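PBP domain-containing protein (Vibrio parahaemolyticus, PDB 3MUQ) is of unknown function but has the two-domain fold of periplasmic binding proteins and, made with a signal peptide, probably captures a small ligand outside the cytoplasm. Local coordinates at residues E66-F69 and V70-Y74; K217-S220 and D221-V224. All coordinates share one frame; numbering follows the deposited sequence.

Interaction 1. Residues E66-F69 and V70-Y74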
loop_
_atom_site.group_PDB
_atom_site.type_symbol
_atom_site.label_atom_id
_atom_site.label_comp_id
_atom_site.label_asym_id
_atom_site.label_seq_id
_atom_site.Cartn_x
_atom_site.Cartn_y
_atom_site.Cartn_z
ATOM N N GLU A 66 11.496 3.830 13.731
ATOM C CA GLU A 66 11.978 3.696 12.355
ATOM C C GLU A 66 12.541 4.997 11.800
ATOM O O GLU A 66 13.441 4.978 10.955
ATOM C CB GLU A 66 10.868 3.184 11.427
ATOM C CG GLU A 66 10.348 1.794 11.794
ATOM C CD GLU A 66 8.909 1.584 11.349
ATOM O OE1 GLU A 66 8.345 2.505 10.701
ATOM O OE2 GLU A 66 8.345 0.506 11.655
ATOM N N GLY A 67 11.990 6.124 12.245
ATOM C CA GLY A 67 12.469 7.425 11.796
ATOM C C GLY A 67 13.905 7.660 12.241
ATOM O O GLY A 67 14.746 8.103 11.471
ATOM N N THR A 68 14.180 7.346 13.501
ATOM C CA THR A 68 15.532 7.433 14.047
ATOM C C THR A 68 16.468 6.452 13.331
ATOM O O THR A 68 17.600 6.795 12.958
ATOM C CB THR A 68 15.503 7.093 15.540
ATOM O OG1 THR A 68 14.667 8.035 16.220
ATOM C CG2 THR A 68 16.896 7.131 16.135
ATOM N N PHE A 69 15.981 5.229 13.137
ATOM C CA PHE A 69 16.738 4.192 12.439
ATOM C C PHE A 69 17.257 4.711 11.094
ATOM O O PHE A 69 18.440 4.562 10.755
ATOM C CB PHE A 69 15.845 2.969 12.250
ATOM C CG PHE A 69 16.554 1.763 11.723
ATOM C CD1 PHE A 69 17.436 1.042 12.535
ATOM C CD2 PHE A 69 16.294 1.303 10.429
ATOM C CE1 PHE A 69 18.069 -0.108 12.050
ATOM C CE2 PHE A 69 16.914 0.161 9.943
ATOM C CZ PHE A 69 17.814 -0.547 10.750
ATOM N N VAL A 70 16.378 5.355 10.342
ATOM C CA VAL A 70 16.739 5.882 9.019
ATOM C C VAL A 70 17.602 7.141 9.133
ATOM O O VAL A 70 18.560 7.334 8.377
ATOM C CB VAL A 70 15.450 6.223 8.209
ATOM C CG1 VAL A 70 15.781 6.969 6.938
ATOM C CG2 VAL A 70 14.670 4.962 7.924
ATOM N N GLU A 71 17.254 7.995 10.091
ATOM C CA GLU A 71 17.969 9.250 10.278
ATOM C C GLU A 71 19.443 8.997 10.608
ATOM O O GLU A 71 20.339 9.678 10.090
ATOM C CB GLU A 71 17.280 10.102 11.350
ATOM C CG GLU A 71 18.199 11.092 12.071
ATOM C CD GLU A 71 18.545 12.332 11.243
ATOM O OE1 GLU A 71 19.351 12.224 10.287
ATOM O OE2 GLU A 71 18.021 13.424 11.567
ATOM N N LYS A 72 19.703 7.996 11.444
ATOM C CA LYS A 72 21.078 7.691 11.837
ATOM C C LYS A 72 21.817 6.928 10.747
ATOM O O LYS A 72 23.008 6.623 10.892
ATOM C CB LYS A 72 21.112 6.904 13.147
ATOM C CG LYS A 72 20.499 7.638 14.332
ATOM C CD LYS A 72 21.022 7.068 15.632
ATOM C CE LYS A 72 20.234 7.550 16.835
ATOM N NZ LYS A 72 20.473 6.659 18.030
ATOM N N GLY A 73 21.108 6.627 9.656
ATOM C CA GLY A 73 21.711 5.978 8.497
ATOM C C GLY A 73 21.798 4.457 8.581
ATOM O O GLY A 73 22.428 3.813 7.740
ATOM N N TYR A 74 21.165 3.880 9.593
ATOM C CA TYR A 74 21.202 2.437 9.788
ATOM C C TYR A 74 20.431 1.713 8.693
ATOM O O TYR A 74 20.850 0.659 8.212
ATOM C CB TYR A 74 20.634 2.068 11.159
ATOM C CG TYR A 74 21.418 2.663 12.311
ATOM C CD1 TYR A 74 22.730 3.071 12.146
ATOM C CD2 TYR A 74 20.833 2.821 13.560
ATOM C CE1 TYR A 74 23.448 3.631 13.208
ATOM C CE2 TYR A 74 21.530 3.364 14.615
ATOM C CZ TYR A 74 22.832 3.767 14.439
ATOM O OH TYR A 74 23.500 4.304 15.498
#
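Three i-to-i+4 backbone bonds, Val70 N to Glu66 O, Glu71 N to Gly67 O and Lys72 N to Thr68 O, carry helix 63-71 to its last turn, where Gly73 N bonds back to Val70 O (2.9 Å) and Tyr74 N makes a weak bond to Phe69 O (3.0 Å). Gly73 takes positive phi (84°), a conformation that costs a residue without a CB little. Beyond this turn, Tyr74 folds back on Phe69: its CB sits over one face of the Phe69 ring, 3.8 Å from the ring centroid, as a CH-pi contact. The tyrosine ring then turns its edge toward that face, an offset edge-to-face pair with planes at 69°. Phe69 CG lies anti to the backbone N (chi1 -172°), which puts CG beside the carbonyl carbon and brings one ring face against Tyr74 CB. Phe69 also packs on Leu47 and Ile201, as suits a large apolar residue on the buried side. On the exposed side, Thr68 and the extended Lys72 run side by side, with Thr68 CG2 tight against Lys72 CE at 3.4 Å. Glu66 sends its carboxylate elsewhere, to Thr60, Ala62 N and Gln199. The ending is a Schellman motif, with Gly73 at the turn and the Phe69-Tyr74 pair as its apolar contact.

Interaction 2. Residues K217-S220 and D221-V224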
loop_
_atom_site.group_PDB
_atom_site.type_symbol
_atom_site.label_atom_id
_atom_site.label_comp_id
_atom_site.label_asym_id
_atom_site.label_seq_id
_atom_site.Cartn_x
_atom_site.Cartn_y
_atom_site.Cartn_z
ATOM N N LYS A 217 16.673 -5.984 -1.335
ATOM C CA LYS A 217 15.950 -5.059 -2.196
ATOM C C LYS A 217 14.940 -5.773 -3.120
ATOM O O LYS A 217 13.866 -5.246 -3.395
ATOM C CB LYS A 217 16.892 -4.156 -2.994
ATOM C CG LYS A 217 16.093 -3.075 -3.731
ATOM C CD LYS A 217 16.965 -1.990 -4.305
ATOM C CE LYS A 217 16.109 -0.928 -5.006
ATOM N NZ LYS A 217 15.421 -1.497 -6.200
ATOM N N ALA A 218 15.272 -6.966 -3.601
ATOM C CA ALA A 218 14.285 -7.722 -4.378
ATOM C C ALA A 218 13.008 -8.004 -3.551
ATOM O O ALA A 218 11.890 -7.907 -4.048
ATOM C CB ALA A 218 14.894 -9.024 -4.901
ATOM N N PHE A 219 13.179 -8.350 -2.285
ATOM C CA PHE A 219 12.042 -8.673 -1.429
ATOM C C PHE A 219 11.199 -7.427 -1.213
ATOM O O PHE A 219 9.974 -7.467 -1.316
ATOM C CB PHE A 219 12.539 -9.240 -0.088
ATOM C CG PHE A 219 11.453 -9.791 0.789
ATOM C CD1 PHE A 219 10.323 -10.375 0.237
ATOM C CD2 PHE A 219 11.576 -9.750 2.166
ATOM C CE1 PHE A 219 9.328 -10.886 1.030
ATOM C CE2 PHE A 219 10.585 -10.259 2.975
ATOM C CZ PHE A 219 9.452 -10.835 2.402
ATOM N N SER A 220 11.870 -6.314 -0.923
ATOM C CA SER A 220 11.176 -5.048 -0.701
ATOM C C SER A 220 10.445 -4.612 -1.966
ATOM O O SER A 220 9.270 -4.292 -1.899
ATOM C CB SER A 220 12.148 -3.951 -0.253
ATOM O OG SER A 220 11.478 -2.705 -0.135
ATOM N N ASP A 221 11.141 -4.611 -3.111
ATOM C CA ASP A 221 10.523 -4.284 -4.401
ATOM C C ASP A 221 9.296 -5.176 -4.642
ATOM O O ASP A 221 8.227 -4.707 -5.025
ATOM C CB ASP A 221 11.529 -4.477 -5.553
ATOM C CG ASP A 221 12.629 -3.443 -5.550
ATOM O OD1 ASP A 221 12.460 -2.396 -4.885
ATOM O OD2 ASP A 221 13.664 -3.677 -6.216
ATOM N N TRP A 222 9.446 -6.472 -4.400
ATOM C CA TRP A 222 8.331 -7.395 -4.599
ATOM C C TRP A 222 7.160 -7.051 -3.666
ATOM O O TRP A 222 5.997 -7.036 -4.081
ATOM C CB TRP A 222 8.812 -8.827 -4.373
ATOM C CG TRP A 222 7.785 -9.914 -4.583
ATOM C CD1 TRP A 222 7.523 -10.584 -5.752
ATOM C CD2 TRP A 222 6.916 -10.487 -3.588
ATOM N NE1 TRP A 222 6.538 -11.533 -5.546
ATOM C CE2 TRP A 222 6.145 -11.492 -4.232
ATOM C CE3 TRP A 222 6.713 -10.250 -2.226
ATOM C CZ2 TRP A 222 5.179 -12.258 -3.551
ATOM C CZ3 TRP A 222 5.759 -11.014 -1.546
ATOM C CH2 TRP A 222 5.000 -12.009 -2.213
ATOM N N LEU A 223 7.464 -6.758 -2.405
ATOM C CA LEU A 223 6.423 -6.458 -1.419
ATOM C C LEU A 223 5.571 -5.247 -1.769
ATOM O O LEU A 223 4.367 -5.225 -1.461
ATOM C CB LEU A 223 7.032 -6.247 -0.025
ATOM C CG LEU A 223 7.616 -7.471 0.672
ATOM C CD1 LEU A 223 8.485 -7.043 1.872
ATOM C CD2 LEU A 223 6.496 -8.394 1.103
ATOM N N VAL A 224 6.176 -4.242 -2.402
ATOM C CA VAL A 224 5.418 -3.020 -2.739
ATOM C C VAL A 224 4.876 -3.010 -4.175
ATOM O O VAL A 224 4.137 -2.109 -4.557
ATOM C CB VAL A 224 6.221 -1.720 -2.474
ATOM C CG1 VAL A 224 6.643 -1.615 -0.979
ATOM C CG2 VAL A 224 7.418 -1.623 -3.406
#
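Lys217 and Asp221, one helical turn apart, form a salt bridge in which Lys217 NZ donates to the syn lone pair of Asp221 OD2 at 2.8 Å. The lysine chain stays extended as far as CE and bends only at its last torsion (chi4 -65°), which turns the ammonium group back onto the carboxylate. The other oxygen, OD1, pairs with Arg79, whose NH1 also bonds Ser220 OG; two cations thus hold the buried carboxylate and would probably stabilise its negative charge. The same turn has a nearly straight backbone bond, Asp221 N to Lys217 O, at 2.8 Å and 169°. Farther round the helix, Leu223 CD1 stands over the centre of the Phe219 ring, 3.8 Å from its centroid and 5° off the normal, while CD2 reaches Phe219 CE1 at 3.8 Å. The branched leucine thus puts one methyl over the ring centre and the other beyond its rim at CE1. Trp222 approaches Phe219 more loosely, CE3 to CE1 at 4.2 Å, and its NE1 bonds Asp31. This aromatic side packs against helix 20-32, where Phe28 meets both rings; Ser220 faces strand 195-203, Leu223 also reaches strand 78-90, and Ala218 and Val224 touch Leu176 and Tyr83 of the second subunit.

Interaction 1 comes first along the chain, at the end of helix 63-71; interaction 2 follows much later, on helix 213-224. Their centres lie about 20 Å apart and their nearest atoms about 12 Å, so they do not touch. What joins them is the mixed sheet: the two helices pack on opposite faces of it in the same lobe, and side chains from both rest on strand 195-203, Ile201 beneath interaction 1 and Val200 and Leu202 beneath interaction 2. This alternation along one strand is consistent with the layered build of a periplasmic-binding-protein domain, with helices on both faces of the sheet. Residues 70-74 lead into the strands 75-76 and 78-90, whereas helix 213-224 also contributes to the contact with the second subunit.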